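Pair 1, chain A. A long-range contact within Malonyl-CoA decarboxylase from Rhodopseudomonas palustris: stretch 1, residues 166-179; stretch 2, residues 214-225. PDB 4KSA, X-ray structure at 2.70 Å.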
# COMPACT_ATOMS: atom_id res chain seq x y z
N SER A 166 24.04 8.17 -12.45
CA SER A 166 23.86 8.43 -11.04
C SER A 166 22.39 8.48 -10.64
O SER A 166 22.04 8.12 -9.52
CB SER A 166 24.54 9.73 -10.64
OG SER A 166 24.46 9.88 -9.24
N TRP A 167 21.52 8.92 -11.54
CA TRP A 167 20.11 9.00 -11.21
C TRP A 167 19.38 7.67 -11.29
O TRP A 167 18.57 7.36 -10.42
CB TRP A 167 19.38 9.98 -12.12
CG TRP A 167 19.92 11.35 -12.11
CD1 TRP A 167 20.81 11.88 -11.23
CD2 TRP A 167 19.63 12.37 -13.07
NE1 TRP A 167 21.10 13.17 -11.58
CE2 TRP A 167 20.39 13.50 -12.71
CE3 TRP A 167 18.80 12.45 -14.20
CZ2 TRP A 167 20.35 14.69 -13.44
CZ3 TRP A 167 18.76 13.62 -14.92
CH2 TRP A 167 19.53 14.73 -14.54
N PHE A 168 19.64 6.90 -12.33
CA PHE A 168 18.97 5.62 -12.45
C PHE A 168 19.74 4.52 -11.77
O PHE A 168 20.20 3.59 -12.43
CB PHE A 168 18.74 5.25 -13.92
CG PHE A 168 17.78 6.16 -14.64
CD1 PHE A 168 18.24 7.30 -15.29
CD2 PHE A 168 16.42 5.88 -14.66
CE1 PHE A 168 17.36 8.14 -15.94
CE2 PHE A 168 15.53 6.73 -15.33
CZ PHE A 168 16.00 7.85 -15.96
N ASN A 169 19.87 4.62 -10.46
CA ASN A 169 20.55 3.61 -9.66
C ASN A 169 19.78 2.28 -9.70
O ASN A 169 18.56 2.26 -9.53
CB ASN A 169 20.67 4.08 -8.20
CG ASN A 169 19.31 4.31 -7.54
OD1 ASN A 169 19.19 4.20 -6.31
ND2 ASN A 169 18.30 4.65 -8.33
N ARG A 170 20.48 1.17 -9.92
CA ARG A 170 19.81 -0.14 -9.99
C ARG A 170 19.05 -0.51 -8.71
O ARG A 170 18.07 -1.24 -8.75
CB ARG A 170 20.81 -1.25 -10.32
CG ARG A 170 21.94 -1.40 -9.32
CD ARG A 170 22.61 -2.76 -9.49
NE ARG A 170 24.04 -2.63 -9.70
CZ ARG A 170 24.97 -2.92 -8.79
NH1 ARG A 170 24.61 -3.37 -7.58
NH2 ARG A 170 26.25 -2.73 -9.07
N GLY A 171 19.49 0.02 -7.57
CA GLY A 171 18.82 -0.26 -6.31
C GLY A 171 17.32 0.02 -6.26
O GLY A 171 16.59 -0.63 -5.53
N PHE A 172 16.85 1.00 -7.03
CA PHE A 172 15.42 1.31 -7.00
C PHE A 172 14.70 0.72 -8.18
O PHE A 172 13.53 1.05 -8.41
CB PHE A 172 15.15 2.82 -6.98
CG PHE A 172 15.67 3.51 -5.76
CD1 PHE A 172 16.08 2.78 -4.64
CD2 PHE A 172 15.76 4.90 -5.73
CE1 PHE A 172 16.57 3.42 -3.51
CE2 PHE A 172 16.25 5.56 -4.61
CZ PHE A 172 16.66 4.82 -3.49
N LEU A 173 15.37 -0.13 -8.95
CA LEU A 173 14.72 -0.73 -10.11
C LEU A 173 13.76 -1.79 -9.56
O LEU A 173 14.13 -2.56 -8.69
CB LEU A 173 15.75 -1.37 -11.04
CG LEU A 173 15.18 -1.63 -12.44
CD1 LEU A 173 14.96 -0.32 -13.18
CD2 LEU A 173 16.12 -2.52 -13.22
N VAL A 174 12.53 -1.80 -10.05
CA VAL A 174 11.55 -2.74 -9.56
C VAL A 174 10.88 -3.50 -10.69
O VAL A 174 10.51 -2.92 -11.70
CB VAL A 174 10.46 -2.02 -8.76
CG1 VAL A 174 9.30 -2.97 -8.47
CG2 VAL A 174 11.05 -1.50 -7.47
N LEU A 175 10.75 -4.82 -10.50
CA LEU A 175 10.14 -5.68 -11.49
C LEU A 175 8.65 -5.81 -11.20
O LEU A 175 8.24 -5.94 -10.06
CB LEU A 175 10.81 -7.04 -11.46
CG LEU A 175 10.13 -8.13 -12.30
CD1 LEU A 175 10.32 -7.85 -13.79
CD2 LEU A 175 10.72 -9.48 -11.92
N GLN A 176 7.84 -5.76 -12.24
CA GLN A 176 6.41 -5.87 -12.07
C GLN A 176 5.85 -6.75 -13.17
O GLN A 176 6.31 -6.68 -14.31
CB GLN A 176 5.73 -4.49 -12.13
CG GLN A 176 5.66 -3.80 -10.79
CD GLN A 176 4.94 -4.64 -9.77
OE1 GLN A 176 3.76 -4.96 -9.93
NE2 GLN A 176 5.65 -5.04 -8.71
N ARG A 177 4.88 -7.60 -12.84
CA ARG A 177 4.31 -8.41 -13.87
C ARG A 177 3.37 -7.48 -14.58
O ARG A 177 2.78 -6.60 -13.95
CB ARG A 177 3.54 -9.59 -13.31
CG ARG A 177 2.72 -10.28 -14.37
CD ARG A 177 2.10 -11.57 -13.90
NE ARG A 177 1.10 -11.98 -14.88
CZ ARG A 177 0.36 -13.07 -14.79
NH1 ARG A 177 0.51 -13.90 -13.76
NH2 ARG A 177 -0.54 -13.34 -15.74
N ILE A 178 3.23 -7.65 -15.89
CA ILE A 178 2.35 -6.81 -16.66
C ILE A 178 1.22 -7.68 -17.20
O ILE A 178 1.44 -8.66 -17.92
CB ILE A 178 3.12 -6.14 -17.81
CG1 ILE A 178 4.17 -5.20 -17.21
CG2 ILE A 178 2.16 -5.42 -18.74
CD1 ILE A 178 4.96 -4.44 -18.21
N ASP A 179 0.00 -7.33 -16.82
CA ASP A 179 -1.15 -8.08 -17.25
C ASP A 179 -2.37 -7.17 -17.27
O ASP A 179 -2.23 -5.94 -17.19
CB ASP A 179 -1.38 -9.27 -16.32
CG ASP A 179 -1.53 -8.87 -14.87
OD1 ASP A 179 -2.38 -8.00 -14.59
OD2 ASP A 179 -0.80 -9.42 -14.00
N ARG A 214 1.45 -17.36 -21.40
CA ARG A 214 2.19 -16.15 -21.76
C ARG A 214 2.29 -15.26 -20.52
O ARG A 214 1.35 -15.18 -19.74
CB ARG A 214 1.48 -15.40 -22.89
CG ARG A 214 1.52 -16.12 -24.23
CD ARG A 214 2.88 -15.97 -24.91
NE ARG A 214 3.04 -16.91 -26.02
CZ ARG A 214 3.29 -18.21 -25.86
NH1 ARG A 214 3.43 -19.00 -26.91
NH2 ARG A 214 3.43 -18.72 -24.64
N ARG A 215 3.44 -14.61 -20.33
CA ARG A 215 3.68 -13.73 -19.19
C ARG A 215 4.75 -12.72 -19.52
O ARG A 215 5.86 -13.10 -19.87
CB ARG A 215 4.18 -14.52 -17.98
CG ARG A 215 3.21 -15.49 -17.41
CD ARG A 215 2.78 -15.06 -16.03
NE ARG A 215 2.13 -16.16 -15.32
CZ ARG A 215 1.13 -16.88 -15.82
NH1 ARG A 215 0.66 -16.62 -17.03
NH2 ARG A 215 0.60 -17.88 -15.11
N CYS A 216 4.46 -11.43 -19.41
CA CYS A 216 5.49 -10.43 -19.66
C CYS A 216 5.72 -9.59 -18.42
O CYS A 216 4.80 -9.36 -17.63
CB CYS A 216 5.15 -9.53 -20.83
SG CYS A 216 3.42 -9.23 -20.95
N TYR A 217 6.95 -9.16 -18.25
CA TYR A 217 7.33 -8.39 -17.09
C TYR A 217 7.88 -7.02 -17.49
O TYR A 217 8.18 -6.76 -18.66
CB TYR A 217 8.36 -9.17 -16.30
CG TYR A 217 7.81 -10.50 -15.85
CD1 TYR A 217 7.08 -10.60 -14.67
CD2 TYR A 217 7.92 -11.64 -16.65
CE1 TYR A 217 6.47 -11.80 -14.29
CE2 TYR A 217 7.31 -12.85 -16.28
CZ TYR A 217 6.59 -12.91 -15.10
OH TYR A 217 5.95 -14.07 -14.72
N GLY A 218 7.97 -6.15 -16.49
CA GLY A 218 8.48 -4.82 -16.74
C GLY A 218 9.38 -4.39 -15.61
O GLY A 218 9.22 -4.83 -14.48
N PHE A 219 10.36 -3.55 -15.94
CA PHE A 219 11.27 -3.00 -14.94
C PHE A 219 10.96 -1.52 -14.83
O PHE A 219 10.95 -0.79 -15.82
CB PHE A 219 12.72 -3.24 -15.33
CG PHE A 219 13.19 -4.62 -15.00
CD1 PHE A 219 13.54 -4.96 -13.70
CD2 PHE A 219 13.22 -5.62 -15.98
CE1 PHE A 219 13.91 -6.26 -13.38
CE2 PHE A 219 13.59 -6.92 -15.67
CZ PHE A 219 13.93 -7.24 -14.36
N PHE A 220 10.66 -1.09 -13.61
CA PHE A 220 10.30 0.29 -13.37
C PHE A 220 11.29 0.94 -12.44
O PHE A 220 11.84 0.29 -11.56
CB PHE A 220 8.90 0.37 -12.75
CG PHE A 220 7.80 -0.10 -13.66
CD1 PHE A 220 7.05 0.81 -14.39
CD2 PHE A 220 7.55 -1.46 -13.83
CE1 PHE A 220 6.07 0.38 -15.31
CE2 PHE A 220 6.57 -1.90 -14.75
CZ PHE A 220 5.83 -0.97 -15.49
N HIS A 221 11.53 2.22 -12.65
CA HIS A 221 12.40 2.98 -11.77
C HIS A 221 11.63 4.25 -11.41
O HIS A 221 10.96 4.85 -12.24
CB HIS A 221 13.72 3.31 -12.46
CG HIS A 221 14.75 3.86 -11.53
ND1 HIS A 221 14.60 5.06 -10.87
CD2 HIS A 221 15.95 3.36 -11.13
CE1 HIS A 221 15.66 5.27 -10.11
NE2 HIS A 221 16.49 4.26 -10.25
N PRO A 222 11.69 4.66 -10.14
CA PRO A 222 10.98 5.87 -9.70
C PRO A 222 11.30 7.16 -10.49
O PRO A 222 10.48 8.07 -10.51
CB PRO A 222 11.36 5.98 -8.22
CG PRO A 222 12.69 5.26 -8.12
CD PRO A 222 12.49 4.08 -9.04
N ARG A 223 12.47 7.23 -11.14
CA ARG A 223 12.84 8.43 -11.91
C ARG A 223 11.89 8.68 -13.07
O ARG A 223 11.67 9.83 -13.44
CB ARG A 223 14.26 8.33 -12.49
CG ARG A 223 15.38 8.49 -11.50
CD ARG A 223 15.45 9.89 -10.92
NE ARG A 223 16.57 9.99 -9.99
CZ ARG A 223 17.13 11.14 -9.61
NH1 ARG A 223 18.15 11.13 -8.76
NH2 ARG A 223 16.65 12.29 -10.07
N LEU A 224 11.36 7.62 -13.65
CA LEU A 224 10.43 7.72 -14.75
C LEU A 224 9.18 6.96 -14.37
O LEU A 224 8.98 5.81 -14.75
CB LEU A 224 11.03 7.11 -16.01
CG LEU A 224 12.22 7.85 -16.60
CD1 LEU A 224 12.70 7.11 -17.83
CD2 LEU A 224 11.82 9.29 -16.95
N VAL A 225 8.35 7.64 -13.59
CA VAL A 225 7.10 7.12 -13.10
C VAL A 225 6.20 6.52 -14.18
O VAL A 225 6.03 7.10 -15.24
CB VAL A 225 6.33 8.22 -12.33
CG1 VAL A 225 4.83 7.95 -12.39
CG2 VAL A 225 6.82 8.24 -10.87
O HOH W 1 1.67 -11.38 -17.57

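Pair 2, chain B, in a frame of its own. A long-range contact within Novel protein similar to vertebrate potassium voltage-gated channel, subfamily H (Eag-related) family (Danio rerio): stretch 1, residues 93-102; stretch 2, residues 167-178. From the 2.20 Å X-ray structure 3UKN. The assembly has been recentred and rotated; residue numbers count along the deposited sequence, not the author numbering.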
# COMPACT_ATOMS: atom_id res chain seq x y z
N SER B 93 16.52 9.95 3.95
CA SER B 93 15.15 9.48 4.18
C SER B 93 14.28 9.58 2.93
O SER B 93 13.64 8.62 2.53
CB SER B 93 14.50 10.28 5.31
OG SER B 93 15.35 10.32 6.45
N LEU B 94 14.26 10.75 2.30
CA LEU B 94 13.48 10.93 1.08
C LEU B 94 13.89 9.98 -0.01
O LEU B 94 13.06 9.46 -0.76
CB LEU B 94 13.59 12.37 0.57
CG LEU B 94 12.82 13.44 1.36
CD1 LEU B 94 13.02 14.84 0.75
CD2 LEU B 94 11.35 13.08 1.40
N SER B 95 15.18 9.76 -0.14
CA SER B 95 15.66 8.98 -1.28
C SER B 95 15.25 7.53 -1.13
O SER B 95 15.10 6.82 -2.12
CB SER B 95 17.19 9.07 -1.43
OG SER B 95 17.81 8.30 -0.43
N LEU B 96 15.06 7.10 0.12
CA LEU B 96 14.67 5.71 0.38
C LEU B 96 13.18 5.39 0.13
O LEU B 96 12.80 4.22 0.12
CB LEU B 96 15.10 5.30 1.79
CG LEU B 96 16.60 5.28 2.10
CD1 LEU B 96 16.87 5.18 3.60
CD2 LEU B 96 17.30 4.17 1.33
N ILE B 97 12.34 6.41 -0.05
CA ILE B 97 10.91 6.20 -0.29
C ILE B 97 10.50 6.63 -1.71
O ILE B 97 9.32 6.73 -2.02
CB ILE B 97 9.98 6.94 0.76
CG1 ILE B 97 10.11 8.47 0.64
CG2 ILE B 97 10.23 6.43 2.19
CD1 ILE B 97 9.16 9.27 1.55
N ILE B 98 11.49 6.86 -2.56
CA ILE B 98 11.21 7.25 -3.94
C ILE B 98 10.98 6.01 -4.80
O ILE B 98 11.73 5.05 -4.72
CB ILE B 98 12.39 8.09 -4.55
CG1 ILE B 98 12.49 9.45 -3.87
CG2 ILE B 98 12.22 8.26 -6.05
CD1 ILE B 98 13.60 10.29 -4.40
N LYS B 99 9.93 6.03 -5.62
CA LYS B 99 9.56 4.90 -6.46
C LYS B 99 9.63 5.33 -7.91
O LYS B 99 9.74 6.52 -8.20
CB LYS B 99 8.11 4.48 -6.18
CG LYS B 99 7.76 4.32 -4.72
CD LYS B 99 8.06 2.92 -4.27
CE LYS B 99 7.61 2.71 -2.83
NZ LYS B 99 7.96 1.33 -2.39
N THR B 100 9.49 4.35 -8.80
CA THR B 100 9.53 4.60 -10.23
C THR B 100 8.49 3.75 -10.93
O THR B 100 8.06 2.71 -10.41
CB THR B 100 10.90 4.24 -10.79
OG1 THR B 100 11.16 2.86 -10.52
CG2 THR B 100 12.00 5.09 -10.15
N SER B 101 8.06 4.18 -12.11
CA SER B 101 7.14 3.36 -12.89
C SER B 101 7.18 3.75 -14.34
O SER B 101 7.29 4.94 -14.66
CB SER B 101 5.70 3.47 -12.37
OG SER B 101 4.80 2.67 -13.15
N PHE B 102 7.12 2.75 -15.21
CA PHE B 102 6.96 2.96 -16.64
C PHE B 102 5.50 3.32 -16.84
O PHE B 102 4.64 2.97 -16.03
CB PHE B 102 7.28 1.69 -17.45
CG PHE B 102 8.73 1.29 -17.40
CD1 PHE B 102 9.63 1.77 -18.34
CD2 PHE B 102 9.19 0.41 -16.43
CE1 PHE B 102 10.96 1.39 -18.30
CE2 PHE B 102 10.52 0.04 -16.38
CZ PHE B 102 11.41 0.53 -17.32
N TYR B 167 5.89 6.53 -24.27
CA TYR B 167 6.41 5.75 -23.16
C TYR B 167 7.15 6.68 -22.23
O TYR B 167 7.99 7.47 -22.68
CB TYR B 167 7.32 4.63 -23.67
CG TYR B 167 6.51 3.53 -24.29
CD1 TYR B 167 5.84 2.61 -23.49
CD2 TYR B 167 6.35 3.43 -25.67
CE1 TYR B 167 5.07 1.61 -24.03
CE2 TYR B 167 5.57 2.43 -26.23
CZ TYR B 167 4.93 1.51 -25.40
OH TYR B 167 4.14 0.50 -25.91
N CYS B 168 6.80 6.61 -20.94
CA CYS B 168 7.36 7.50 -19.91
C CYS B 168 8.00 6.74 -18.76
O CYS B 168 7.54 5.67 -18.36
CB CYS B 168 6.27 8.39 -19.32
SG CYS B 168 5.61 9.62 -20.43
N ASP B 169 9.05 7.34 -18.21
CA ASP B 169 9.69 6.82 -17.01
C ASP B 169 9.54 7.85 -15.89
O ASP B 169 10.12 8.94 -15.95
CB ASP B 169 11.15 6.53 -17.30
CG ASP B 169 11.82 5.76 -16.18
OD1 ASP B 169 11.40 5.92 -15.01
OD2 ASP B 169 12.76 5.00 -16.48
N LEU B 170 8.77 7.50 -14.88
CA LEU B 170 8.42 8.43 -13.82
C LEU B 170 9.02 8.03 -12.47
O LEU B 170 9.18 6.86 -12.18
CB LEU B 170 6.90 8.48 -13.68
CG LEU B 170 6.15 8.88 -14.95
CD1 LEU B 170 4.66 8.57 -14.80
CD2 LEU B 170 6.37 10.35 -15.21
N GLN B 171 9.35 9.04 -11.67
CA GLN B 171 9.67 8.83 -10.26
C GLN B 171 8.63 9.56 -9.44
O GLN B 171 7.97 10.47 -9.94
CB GLN B 171 11.05 9.40 -9.91
CG GLN B 171 12.19 8.66 -10.54
CD GLN B 171 13.53 9.18 -10.11
OE1 GLN B 171 13.64 10.11 -9.31
NE2 GLN B 171 14.59 8.58 -10.64
N TYR B 172 8.51 9.19 -8.17
CA TYR B 172 7.50 9.82 -7.34
C TYR B 172 7.70 9.50 -5.87
O TYR B 172 8.38 8.53 -5.52
CB TYR B 172 6.09 9.41 -7.80
CG TYR B 172 5.74 7.94 -7.59
CD1 TYR B 172 5.15 7.51 -6.39
CD2 TYR B 172 5.99 6.99 -8.58
CE1 TYR B 172 4.81 6.14 -6.20
CE2 TYR B 172 5.66 5.62 -8.39
CZ TYR B 172 5.08 5.21 -7.20
OH TYR B 172 4.76 3.88 -7.03
N ILE B 173 7.08 10.31 -5.03
CA ILE B 173 7.04 10.13 -3.60
C ILE B 173 5.58 10.37 -3.15
O ILE B 173 4.97 11.37 -3.56
CB ILE B 173 7.93 11.14 -2.91
CG1 ILE B 173 9.34 11.08 -3.49
CG2 ILE B 173 7.94 10.92 -1.40
CD1 ILE B 173 10.33 11.94 -2.74
N SER B 174 5.03 9.46 -2.35
CA SER B 174 3.66 9.58 -1.90
C SER B 174 3.57 10.77 -0.99
O SER B 174 4.53 11.09 -0.28
CB SER B 174 3.24 8.33 -1.12
OG SER B 174 4.02 8.21 0.06
N LEU B 175 2.41 11.41 -0.97
CA LEU B 175 2.20 12.54 -0.06
C LEU B 175 2.30 12.06 1.38
O LEU B 175 2.78 12.78 2.26
CB LEU B 175 0.83 13.18 -0.31
CG LEU B 175 0.68 13.75 -1.71
CD1 LEU B 175 -0.53 14.69 -1.78
CD2 LEU B 175 2.00 14.47 -2.11
N LYS B 176 1.83 10.85 1.63
CA LYS B 176 1.89 10.27 2.96
C LYS B 176 3.35 10.17 3.41
O LYS B 176 3.69 10.63 4.49
CB LYS B 176 1.24 8.89 2.96
CG LYS B 176 1.03 8.25 4.32
CD LYS B 176 0.40 6.87 4.13
CE LYS B 176 0.81 5.88 5.22
NZ LYS B 176 0.20 6.21 6.54
N GLY B 177 4.21 9.60 2.58
CA GLY B 177 5.60 9.36 2.97
C GLY B 177 6.32 10.68 3.09
O GLY B 177 7.06 10.94 4.04
N LEU B 178 6.09 11.54 2.11
CA LEU B 178 6.64 12.87 2.09
C LEU B 178 6.24 13.64 3.33
O LEU B 178 7.07 14.34 3.91
CB LEU B 178 6.15 13.61 0.85
CG LEU B 178 6.53 15.07 0.74
CD1 LEU B 178 7.99 15.23 0.34
CD2 LEU B 178 5.63 15.70 -0.30
O HOH W 2 6.88 7.23 -1.60
O HOH W 3 6.20 1.85 -8.55

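In both pairs a helical segment, a 3-10 segment in pair 1 and the end of a helix in pair 2, leads into a β-strand that runs antiparallel to a strand of the second stretch, and 14 central residues superpose with an RMSD of 0.6 Å. The strand axes approach to 4.5 Å in pair 1 and 4.6 Å in pair 2, with angles of 147° and 150° between their N-to-C directions. The register is the same. Val174(A) faces Phe220(A) as Lys99(B) faces Tyr172(B), and each couple is joined by two backbone hydrogen bonds: Val174(A) N to Phe220(A) O, 2.7 Å, and Phe220(A) N to Val174(A) O, 2.6 Å, against 2.9 Å for both Lys99(B) N to Tyr172(B) O and Tyr172(B) N to Lys99(B) O. Two residues on, Gln176(A) with Gly218(A) and Ser101(B) with Leu170(B) repeat the pattern. Between these rungs lie the non-hydrogen-bonded couples Leu175(A)–Phe219(A) and Thr100(B)–Gln171(B), where the alpha carbons come closer, to 4.5 and 4.2 Å, and CA-H...O contacts supplement the ladder.

On this backbone the side chains differ. At the non-hydrogen-bonded couple, Leu175(A) sets CD1 over the face of the Phe219(A) ring, 3.7 Å from CZ, and the same methyl reaches CB of Tyr217(A) at 3.4 Å. Pair 2 packs more sparingly here: Thr100(B) CG2 meets the aliphatic CG of Gln171(B) at 3.6 Å, while the amide of Gln171(B) is hydrogen-bonded elsewhere in the structure.

The other face carries an aromatic residue in both pairs, used differently. Phe220(A), with chi1 in m, brings CE2 to 3.8 Å from Gln176(A) CB. Tyr172(B), in p, instead lies over its direct partner, with Lys99(B) CB 3.3 Å from Tyr172(B) CZ and over the ring face. A water links Tyr172(B) OH (2.9 Å) to Thr100(B) O (2.8 Å). Gly218(A) matches Leu170(B); a CB on the glycine would fall 2.8 Å from Ile178(A) CD1, so the bare backbone leaves space for that methyl.

The clearest divergence is at His221(A), which matches Ile173(B). The imidazole is sandwiched: Phe168(A) presents its ring edge to one face, and Phe172(A) CB lies over the opposite face. Its NE2 also makes a weak hydrogen bond to Asn169(A) O, 3.0 Å. Ile173(B) fills the corresponding place with hydrocarbon alone. Its CD1 lies 3.5 Å from Ile98(B) CG1, and its CG2 lies 3.6 Å from CD1 of Ile97(B), the match of Phe172(A).

Pro222(A) and Ser174(B) still match; after them the second stretches part. In pair 1, the Arg223(A) guanidinium stacks flat on Trp167(A), which has no counterpart in pair 2, centres 4.3 Å apart, while its NE makes a weak 3.3 Å hydrogen bond to Trp167(A) O. In pair 2 a helix begins, capped by Ser174(B), its OG accepting from Gly177(B) N at 2.9 Å. Ile97(B) CD1 packs 3.5 Å from Gly177(B) C, where a CB would clash with that methyl. Charged stacking thus closes one contact, and close apolar packing against a helix the other.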